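Local coordinates for protein aminotransferase class I and II (Anaerococcus prevotii, PDB 4EMY) that binds pyridoxal 5'-phosphate as a homodimer and probably transfers amino groups between amino acids and keto acids, at residues S182-P187 / I219-D224; V223-L228 / K239-F244. All coordinates share one frame; numbering follows the deposited sequence.

Contact 1. Residues S182-P187 / I219-D224. With PLP (pyridoxal-5'-phosphate), chain E.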
ATOM      1  N   SER A 182      19.310 -13.160  -0.683  1.00 40.56           N
ATOM      2  CA  SER A 182      19.224 -13.793   0.617  1.00 40.55           C
ATOM      3  C   SER A 182      18.300 -12.990   1.494  1.00 39.49           C
ATOM      4  O   SER A 182      18.419 -11.766   1.571  1.00 39.06           O
ATOM      5  CB  SER A 182      20.595 -13.882   1.284  1.00 41.52           C
ATOM      6  OG  SER A 182      20.442 -14.160   2.668  1.00 41.60           O
ATOM      7  N   LEU A 183      17.376 -13.677   2.151  1.00 39.25           N
ATOM      8  CA  LEU A 183      16.522 -13.023   3.128  1.00 38.50           C
ATOM      9  C   LEU A 183      16.833 -13.549   4.515  1.00 38.90           C
ATOM     10  O   LEU A 183      16.849 -14.762   4.731  1.00 39.63           O
ATOM     11  CB  LEU A 183      15.040 -13.199   2.791  1.00 38.03           C
ATOM     12  CG  LEU A 183      14.121 -12.335   3.666  1.00 37.48           C
ATOM     13  CD1 LEU A 183      13.087 -11.582   2.843  1.00 36.93           C
ATOM     14  CD2 LEU A 183      13.461 -13.181   4.744  1.00 37.74           C
ATOM     15  N   ILE A 184      17.111 -12.624   5.432  1.00 38.66           N
ATOM     16  CA  ILE A 184      17.334 -12.941   6.837  1.00 39.18           C
ATOM     17  C   ILE A 184      16.453 -12.042   7.702  1.00 38.75           C
ATOM     18  O   ILE A 184      16.586 -10.818   7.687  1.00 38.39           O
ATOM     19  CB  ILE A 184      18.813 -12.758   7.266  1.00 40.13           C
ATOM     20  CG1 ILE A 184      19.801 -13.208   6.174  1.00 40.63           C
ATOM     21  CG2 ILE A 184      19.073 -13.431   8.607  1.00 41.06           C
ATOM     22  CD1 ILE A 184      19.919 -14.706   5.972  1.00 41.49           C
ATOM     23  N   ASN A 185      15.541 -12.663   8.440  1.00 38.97           N
ATOM     24  CA  ASN A 185      14.721 -11.967   9.419  1.00 38.92           C
ATOM     25  C   ASN A 185      15.373 -12.046  10.796  1.00 39.82           C
ATOM     26  O   ASN A 185      15.191 -13.012  11.535  1.00 40.44           O
ATOM     27  CB  ASN A 185      13.298 -12.532   9.434  1.00 38.95           C
ATOM     28  CG  ASN A 185      12.417 -11.876  10.478  1.00 39.43           C
ATOM     29  OD1 ASN A 185      11.591 -12.536  11.105  1.00 40.10           O
ATOM     30  ND2 ASN A 185      12.591 -10.575  10.676  1.00 39.26           N
ATOM     31  N   SER A 186      16.151 -11.014  11.111  1.00 40.02           N
ATOM     32  CA  SER A 186      16.955 -10.927  12.327  1.00 40.97           C
ATOM     33  C   SER A 186      17.228  -9.454  12.564  1.00 40.88           C
ATOM     34  O   SER A 186      17.378  -8.698  11.606  1.00 40.23           O
ATOM     35  CB  SER A 186      18.283 -11.674  12.145  1.00 41.85           C
ATOM     36  OG  SER A 186      19.069 -11.641  13.328  1.00 43.35           O
ATOM     37  N   PRO A 187      17.286  -9.029  13.835  1.00 41.72           N
ATOM     38  CA  PRO A 187      17.083  -9.839  15.030  1.00 42.66           C
ATOM     39  C   PRO A 187      15.602  -9.987  15.369  1.00 42.18           C
ATOM     40  O   PRO A 187      14.774  -9.245  14.835  1.00 41.38           O
ATOM     41  CB  PRO A 187      17.803  -9.034  16.107  1.00 44.05           C
ATOM     42  CG  PRO A 187      17.651  -7.618  15.670  1.00 43.61           C
ATOM     43  CD  PRO A 187      17.642  -7.636  14.165  1.00 42.18           C
ATOM     44  N   ILE A 219      24.065 -10.087  -6.138  1.00 44.45           N
ATOM     45  CA  ILE A 219      23.465 -10.613  -4.914  1.00 42.78           C
ATOM     46  C   ILE A 219      22.791  -9.501  -4.125  1.00 41.92           C
ATOM     47  O   ILE A 219      23.360  -8.421  -3.963  1.00 42.20           O
ATOM     48  CB  ILE A 219      24.521 -11.307  -4.030  1.00 42.05           C
ATOM     49  CG1 ILE A 219      25.291 -12.361  -4.835  1.00 43.18           C
ATOM     50  CG2 ILE A 219      23.876 -11.934  -2.797  1.00 41.01           C
ATOM     51  CD1 ILE A 219      26.681 -12.634  -4.316  1.00 43.38           C
ATOM     52  N   THR A 220      21.577  -9.766  -3.646  1.00 41.34           N
ATOM     53  CA  THR A 220      20.893  -8.838  -2.744  1.00 40.53           C
ATOM     54  C   THR A 220      20.583  -9.482  -1.389  1.00 39.10           C
ATOM     55  O   THR A 220      19.921 -10.517  -1.321  1.00 39.19           O
ATOM     56  CB  THR A 220      19.616  -8.254  -3.379  1.00 41.76           C
ATOM     57  OG1 THR A 220      19.961  -7.583  -4.595  1.00 43.69           O
ATOM     58  CG2 THR A 220      18.949  -7.253  -2.448  1.00 41.19           C
ATOM     59  N   LEU A 221      21.091  -8.859  -0.326  1.00 38.24           N
ATOM     60  CA  LEU A 221      20.750  -9.224   1.041  1.00 37.25           C
ATOM     61  C   LEU A 221      19.588  -8.368   1.531  1.00 36.99           C
ATOM     62  O   LEU A 221      19.700  -7.142   1.600  1.00 37.27           O
ATOM     63  CB  LEU A 221      21.957  -9.046   1.965  1.00 37.20           C
ATOM     64  CG  LEU A 221      21.817  -9.411   3.451  1.00 36.76           C
ATOM     65  CD1 LEU A 221      21.445 -10.874   3.655  1.00 36.78           C
ATOM     66  CD2 LEU A 221      23.095  -9.082   4.207  1.00 37.45           C
ATOM     67  N   ILE A 222      18.477  -9.032   1.853  1.00 36.84           N
ATOM     68  CA  ILE A 222      17.302  -8.410   2.467  1.00 36.66           C
ATOM     69  C   ILE A 222      17.282  -8.724   3.964  1.00 35.89           C
ATOM     70  O   ILE A 222      17.323  -9.890   4.361  1.00 35.85           O
ATOM     71  CB  ILE A 222      15.990  -8.975   1.876  1.00 37.59           C
ATOM     72  CG1 ILE A 222      16.096  -9.220   0.356  1.00 38.87           C
ATOM     73  CG2 ILE A 222      14.781  -8.154   2.340  1.00 37.84           C
ATOM     74  CD1 ILE A 222      15.691  -8.059  -0.515  1.00 40.15           C
ATOM     75  N   VAL A 223      17.207  -7.692   4.798  1.00 35.79           N
ATOM     76  CA  VAL A 223      17.156  -7.909   6.241  1.00 35.47           C
ATOM     77  C   VAL A 223      15.858  -7.353   6.798  1.00 35.58           C
ATOM     78  O   VAL A 223      15.598  -6.154   6.694  1.00 35.91           O
ATOM     79  CB  VAL A 223      18.354  -7.278   6.979  1.00 35.72           C
ATOM     80  CG1 VAL A 223      18.515  -7.910   8.351  1.00 35.78           C
ATOM     81  CG2 VAL A 223      19.634  -7.465   6.188  1.00 36.21           C
ATOM     82  N   ASP A 224      15.044  -8.233   7.378  1.00 35.84           N
ATOM     83  CA  ASP A 224      13.767  -7.831   7.973  1.00 36.28           C
ATOM     84  C   ASP A 224      13.979  -7.480   9.437  1.00 35.98           C
ATOM     85  O   ASP A 224      14.100  -8.361  10.292  1.00 36.16           O
ATOM     86  CB  ASP A 224      12.723  -8.946   7.821  1.00 37.41           C
ATOM     87  CG  ASP A 224      11.288  -8.486   8.131  1.00 38.51           C
ATOM     88  OD1 ASP A 224      11.080  -7.407   8.728  1.00 38.47           O
ATOM     89  OD2 ASP A 224      10.349  -9.226   7.774  1.00 40.13           O
TER
HETATM   90  N1  PLP E 501       8.156  -8.890   8.949  1.00 28.10           N
HETATM   91  C2  PLP E 501       7.985  -9.879   9.904  1.00 28.71           C
HETATM   92  C2A PLP E 501       9.061 -10.897  10.134  1.00 27.05           C
HETATM   93  C3  PLP E 501       6.822  -9.930  10.668  1.00 29.04           C
HETATM   94  O3  PLP E 501       6.660 -10.905  11.604  1.00 28.37           O
HETATM   95  C4  PLP E 501       5.810  -9.012  10.481  1.00 30.44           C
HETATM   96  C4A PLP E 501       4.411  -9.508  10.721  1.00 33.98           C
HETATM   97  O4A PLP E 501       3.831  -9.282  11.787  1.00 42.42           O
HETATM   98  C5  PLP E 501       5.990  -8.013   9.524  1.00 29.95           C
HETATM   99  C6  PLP E 501       7.159  -7.958   8.756  1.00 28.88           C
HETATM  100  C5A PLP E 501       4.871  -7.006   9.304  1.00 29.45           C
HETATM  101  O4P PLP E 501       5.340  -5.711   9.001  1.00 27.92           O
HETATM  102  P   PLP E 501       4.234  -4.605   8.673  1.00 26.27           P
HETATM  103  O1P PLP E 501       3.913  -4.750   7.209  1.00 25.46           O
HETATM  104  O2P PLP E 501       4.805  -3.250   9.029  1.00 23.97           O
HETATM  105  O3P PLP E 501       2.976  -4.849   9.468  1.00 26.40           O

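Contact 2. Residues V223-L228 / K239-F244. With PLP (pyridoxal-5'-phosphate), chain E.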
ATOM      1  N   VAL A 223      17.207  -7.692   4.798  1.00 35.79           N
ATOM      2  CA  VAL A 223      17.156  -7.909   6.241  1.00 35.47           C
ATOM      3  C   VAL A 223      15.858  -7.353   6.798  1.00 35.58           C
ATOM      4  O   VAL A 223      15.598  -6.154   6.694  1.00 35.91           O
ATOM      5  CB  VAL A 223      18.354  -7.278   6.979  1.00 35.72           C
ATOM      6  CG1 VAL A 223      18.515  -7.910   8.351  1.00 35.78           C
ATOM      7  CG2 VAL A 223      19.634  -7.465   6.188  1.00 36.21           C
ATOM      8  N   ASP A 224      15.044  -8.233   7.378  1.00 35.84           N
ATOM      9  CA  ASP A 224      13.767  -7.831   7.973  1.00 36.28           C
ATOM     10  C   ASP A 224      13.979  -7.480   9.437  1.00 35.98           C
ATOM     11  O   ASP A 224      14.100  -8.361  10.292  1.00 36.16           O
ATOM     12  CB  ASP A 224      12.723  -8.946   7.821  1.00 37.41           C
ATOM     13  CG  ASP A 224      11.288  -8.486   8.131  1.00 38.51           C
ATOM     14  OD1 ASP A 224      11.080  -7.407   8.728  1.00 38.47           O
ATOM     15  OD2 ASP A 224      10.349  -9.226   7.774  1.00 40.13           O
ATOM     16  N   VAL A 225      14.024  -6.184   9.720  1.00 35.95           N
ATOM     17  CA  VAL A 225      14.323  -5.726  11.068  1.00 36.15           C
ATOM     18  C   VAL A 225      13.104  -5.101  11.747  1.00 36.52           C
ATOM     19  O   VAL A 225      13.214  -4.092  12.448  1.00 37.40           O
ATOM     20  CB  VAL A 225      15.545  -4.786  11.088  1.00 36.83           C
ATOM     21  CG1 VAL A 225      16.771  -5.512  10.563  1.00 36.71           C
ATOM     22  CG2 VAL A 225      15.290  -3.530  10.267  1.00 37.35           C
ATOM     23  N   ALA A 226      11.940  -5.712  11.542  1.00 36.27           N
ATOM     24  CA  ALA A 226      10.706  -5.242  12.164  1.00 36.71           C
ATOM     25  C   ALA A 226      10.753  -5.277  13.700  1.00 36.97           C
ATOM     26  O   ALA A 226      10.285  -4.353  14.360  1.00 37.69           O
ATOM     27  CB  ALA A 226       9.525  -6.048  11.646  1.00 36.99           C
ATOM     28  N   TYR A 227      11.326  -6.339  14.263  1.00 36.94           N
ATOM     29  CA  TYR A 227      11.374  -6.516  15.713  1.00 37.64           C
ATOM     30  C   TYR A 227      12.703  -6.052  16.302  1.00 38.24           C
ATOM     31  O   TYR A 227      13.109  -6.503  17.374  1.00 39.30           O
ATOM     32  CB  TYR A 227      11.104  -7.974  16.094  1.00 38.27           C
ATOM     33  CG  TYR A 227       9.809  -8.528  15.547  1.00 38.54           C
ATOM     34  CD1 TYR A 227       8.588  -8.292  16.195  1.00 39.28           C
ATOM     35  CD2 TYR A 227       9.800  -9.293  14.388  1.00 38.48           C
ATOM     36  CE1 TYR A 227       7.399  -8.800  15.689  1.00 40.01           C
ATOM     37  CE2 TYR A 227       8.622  -9.808  13.879  1.00 39.48           C
ATOM     38  CZ  TYR A 227       7.428  -9.561  14.525  1.00 40.14           C
ATOM     39  OH  TYR A 227       6.270 -10.077  13.999  1.00 41.58           O
ATOM     40  N   LEU A 228      13.366  -5.136  15.601  1.00 38.01           N
ATOM     41  CA  LEU A 228      14.657  -4.598  16.026  1.00 39.10           C
ATOM     42  C   LEU A 228      14.647  -4.079  17.464  1.00 40.71           C
ATOM     43  O   LEU A 228      15.493  -4.450  18.270  1.00 42.11           O
ATOM     44  CB  LEU A 228      15.091  -3.479  15.076  1.00 39.33           C
ATOM     45  CG  LEU A 228      16.465  -2.852  15.291  1.00 41.15           C
ATOM     46  CD1 LEU A 228      17.555  -3.722  14.685  1.00 40.71           C
ATOM     47  CD2 LEU A 228      16.470  -1.466  14.673  1.00 42.15           C
ATOM     48  N   LYS A 239      24.493  -3.035  16.481  1.00 60.88           N
ATOM     49  CA  LYS A 239      25.927  -3.096  16.185  1.00 61.12           C
ATOM     50  C   LYS A 239      26.249  -3.777  14.851  1.00 59.60           C
ATOM     51  O   LYS A 239      27.189  -3.379  14.161  1.00 59.36           O
ATOM     52  CB  LYS A 239      26.689  -3.775  17.328  1.00 63.86           C
ATOM     53  CG  LYS A 239      28.205  -3.738  17.178  1.00 65.03           C
ATOM     54  CD  LYS A 239      28.918  -4.409  18.346  1.00 68.57           C
ATOM     55  CE  LYS A 239      29.127  -3.451  19.508  1.00 71.45           C
ATOM     56  NZ  LYS A 239      29.543  -4.177  20.740  1.00 75.75           N
ATOM     57  N   PHE A 240      25.456  -4.785  14.486  1.00 59.09           N
ATOM     58  CA  PHE A 240      25.729  -5.582  13.293  1.00 58.08           C
ATOM     59  C   PHE A 240      25.591  -4.804  11.987  1.00 56.75           C
ATOM     60  O   PHE A 240      26.107  -5.235  10.960  1.00 56.37           O
ATOM     61  CB  PHE A 240      24.879  -6.864  13.268  1.00 58.73           C
ATOM     62  CG  PHE A 240      23.514  -6.691  12.667  1.00 58.56           C
ATOM     63  CD1 PHE A 240      23.288  -6.980  11.324  1.00 58.09           C
ATOM     64  CD2 PHE A 240      22.448  -6.256  13.443  1.00 59.52           C
ATOM     65  CE1 PHE A 240      22.026  -6.829  10.764  1.00 58.76           C
ATOM     66  CE2 PHE A 240      21.184  -6.103  12.890  1.00 59.94           C
ATOM     67  CZ  PHE A 240      20.974  -6.391  11.549  1.00 59.69           C
ATOM     68  N   PHE A 241      24.908  -3.663  12.028  1.00 56.42           N
ATOM     69  CA  PHE A 241      24.703  -2.847  10.825  1.00 55.93           C
ATOM     70  C   PHE A 241      26.003  -2.347  10.203  1.00 56.29           C
ATOM     71  O   PHE A 241      26.057  -2.120   8.999  1.00 56.64           O
ATOM     72  CB  PHE A 241      23.760  -1.670  11.102  1.00 55.93           C
ATOM     73  CG  PHE A 241      22.309  -2.064  11.215  1.00 56.13           C
ATOM     74  CD1 PHE A 241      21.662  -2.711  10.166  1.00 56.66           C
ATOM     75  CD2 PHE A 241      21.583  -1.771  12.365  1.00 56.44           C
ATOM     76  CE1 PHE A 241      20.328  -3.069  10.269  1.00 57.75           C
ATOM     77  CE2 PHE A 241      20.246  -2.127  12.473  1.00 57.32           C
ATOM     78  CZ  PHE A 241      19.619  -2.777  11.424  1.00 58.10           C
ATOM     79  N   GLU A 242      27.040  -2.188  11.025  1.00 56.96           N
ATOM     80  CA  GLU A 242      28.359  -1.727  10.574  1.00 58.20           C
ATOM     81  C   GLU A 242      29.035  -2.707   9.613  1.00 58.18           C
ATOM     82  O   GLU A 242      29.880  -2.309   8.809  1.00 59.51           O
ATOM     83  CB  GLU A 242      29.277  -1.414  11.766  1.00 59.82           C
ATOM     84  CG  GLU A 242      28.820  -0.224  12.602  1.00 60.38           C
ATOM     85  CD  GLU A 242      29.932   0.414  13.430  1.00 63.16           C
ATOM     86  OE1 GLU A 242      30.584  -0.287  14.238  1.00 64.56           O
ATOM     87  OE2 GLU A 242      30.141   1.637  13.289  1.00 64.51           O
ATOM     88  N   LYS A 243      28.645  -3.977   9.685  1.00 57.08           N
ATOM     89  CA  LYS A 243      29.158  -5.018   8.795  1.00 56.92           C
ATOM     90  C   LYS A 243      28.754  -4.815   7.331  1.00 57.04           C
ATOM     91  O   LYS A 243      29.245  -5.512   6.440  1.00 57.31           O
ATOM     92  CB  LYS A 243      28.696  -6.391   9.284  1.00 56.20           C
ATOM     93  CG  LYS A 243      29.566  -6.971  10.384  1.00 57.08           C
ATOM     94  CD  LYS A 243      28.750  -7.384  11.599  1.00 57.47           C
ATOM     95  CE  LYS A 243      29.592  -8.160  12.600  1.00 59.19           C
ATOM     96  NZ  LYS A 243      30.739  -7.383  13.140  1.00 60.83           N
ATOM     97  N   PHE A 244      27.869  -3.854   7.088  1.00 57.25           N
ATOM     98  CA  PHE A 244      27.379  -3.584   5.743  1.00 58.29           C
ATOM     99  C   PHE A 244      28.150  -2.468   5.042  1.00 60.38           C
ATOM    100  O   PHE A 244      27.836  -2.116   3.904  1.00 62.14           O
ATOM    101  CB  PHE A 244      25.873  -3.285   5.755  1.00 58.17           C
ATOM    102  CG  PHE A 244      25.023  -4.416   6.289  1.00 57.23           C
ATOM    103  CD1 PHE A 244      25.391  -5.745   6.098  1.00 56.97           C
ATOM    104  CD2 PHE A 244      23.835  -4.147   6.963  1.00 57.11           C
ATOM    105  CE1 PHE A 244      24.608  -6.775   6.588  1.00 56.92           C
ATOM    106  CE2 PHE A 244      23.043  -5.174   7.450  1.00 57.19           C
ATOM    107  CZ  PHE A 244      23.430  -6.490   7.262  1.00 57.24           C
TER
HETATM  108  N1  PLP E 501       8.156  -8.890   8.949  1.00 28.10           N
HETATM  109  C2  PLP E 501       7.985  -9.879   9.904  1.00 28.71           C
HETATM  110  C2A PLP E 501       9.061 -10.897  10.134  1.00 27.05           C
HETATM  111  C3  PLP E 501       6.822  -9.930  10.668  1.00 29.04           C
HETATM  112  O3  PLP E 501       6.660 -10.905  11.604  1.00 28.37           O
HETATM  113  C4  PLP E 501       5.810  -9.012  10.481  1.00 30.44           C
HETATM  114  C4A PLP E 501       4.411  -9.508  10.721  1.00 33.98           C
HETATM  115  O4A PLP E 501       3.831  -9.282  11.787  1.00 42.42           O
HETATM  116  C5  PLP E 501       5.990  -8.013   9.524  1.00 29.95           C
HETATM  117  C6  PLP E 501       7.159  -7.958   8.756  1.00 28.88           C
HETATM  118  C5A PLP E 501       4.871  -7.006   9.304  1.00 29.45           C
HETATM  119  O4P PLP E 501       5.340  -5.711   9.001  1.00 27.92           O
HETATM  120  P   PLP E 501       4.234  -4.605   8.673  1.00 26.27           P
HETATM  121  O1P PLP E 501       3.913  -4.750   7.209  1.00 25.46           O
HETATM  122  O2P PLP E 501       4.805  -3.250   9.029  1.00 23.97           O
HETATM  123  O3P PLP E 501       2.976  -4.849   9.468  1.00 26.40           O

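Contact 1. Residues S182-P187 / I219-D224
The amide of N185 and the carboxylate of D224 lie side by side and point the same way, their planes turned 43° apart. At one edge of the N185 amide, ND2 gives a 2.7 Å hydrogen bond to the backbone O of D224, in the amide plane but bent (134°) and tilted from the carbonyl plane. The other end of the amide, OD1, accepts a bond from the backbone N of N190 and stands 3.2 Å from the methyl C2A of pyridoxal phosphate, so both polar ends of the group are used and its rotation is fixed. D224 has CG anti to the backbone N (chi1 -167°), which puts that carbon on the cofactor side; OD2 comes 2.5 Å from the pyridine N1 and also bonds to Y138 OH. Facing this nitrogen, the acid would probably stabilise its protonated form, as in other aminotransferases of this fold.

Behind the two side chains the strands run parallel, their axes 4.7 Å apart at closest. S182 N bonds to T220 O, I222 uses both N and O to bridge S182 O and I184 N, and D224 N closes the ladder on I184 O. On one face of the sheet L183 CD1 meets I222 CG2 at 3.9 Å. On the other, CD1 of L221 packs against CG1 of I184 at 3.8 Å and beside OG of S182, whose hydroxyl bonds to Y166. V223 CG1 touches S186 O, the carbonyl oxygen of the cis peptide to P187.

Strands 179-184 and 218-224 are joined by helix 198-211 in a beta-alpha-beta unit. W201 of that helix covers I184, L221 and V223, with helix 163-176 beside it, whereas helix 109-121 packs on T220, I222 and D224 from the opposite face.

Contact 2. Residues V223-L228 / K239-F244
V223 and F244 reach toward each other tip to tip, CG2 of the valine 4.1 Å from CZ of the ring. The other branch, CG1, lies at the edge of the F240 ring, 4.3 Å from its CZ. V225 sets its CG1 anti to the carbonyl carbon (chi1 -60°), where this methyl meets the rims of two rings, near the plane of each: CZ of F241 is 4.0 Å away, with CZ of F240 a little farther. F241 and F240 also lean on one another, CZ of F240 standing over the F241 face, offset toward the rim. L228 crosses F241 obliquely, its CD1 3.8 Å from CE2. No hydrogen bond crosses this apolar interface.

On the cofactor side, the Y227 hydroxyl shares a hydrogen bond of 2.6 Å with O3 of pyridoxal phosphate; this oxygen lies at the edge of the tyrosine ring, in its plane. D224 OD1 accepts a weak bond from A226 N, within the type I turn from V225 to L228. An alanine in place of D224 would probably leave the pyridine nitrogen without its acidic mate and A226 N without this acceptor. An aspartate on a strand of the central sheet, followed three residues later by a tyrosine bonded to O3, is characteristic of the cofactor site of fold type I aminotransferases.

Contacts 1 and 2 have centres about 9 Å apart and share V223 and D224 of strand 218-224. Along the chain, strand 179-184 and its loop come first, then strand 218-224, the turn through Y227 and finally the 3-10 segment 239-244, before the sheet resumes with strand 251-258. The two contacts also touch directly: S186 O lies 3.4 Å from V225 CG1, and L221 CD2 lies 3.6 Å from F244 CE1. Contact 1 thus pairs two neighbouring parallel strands of the seven-stranded sheet, contact 2 packs the following loop against the second of them, and together they deliver N185, D224 and Y227 to one pyridoxal phosphate.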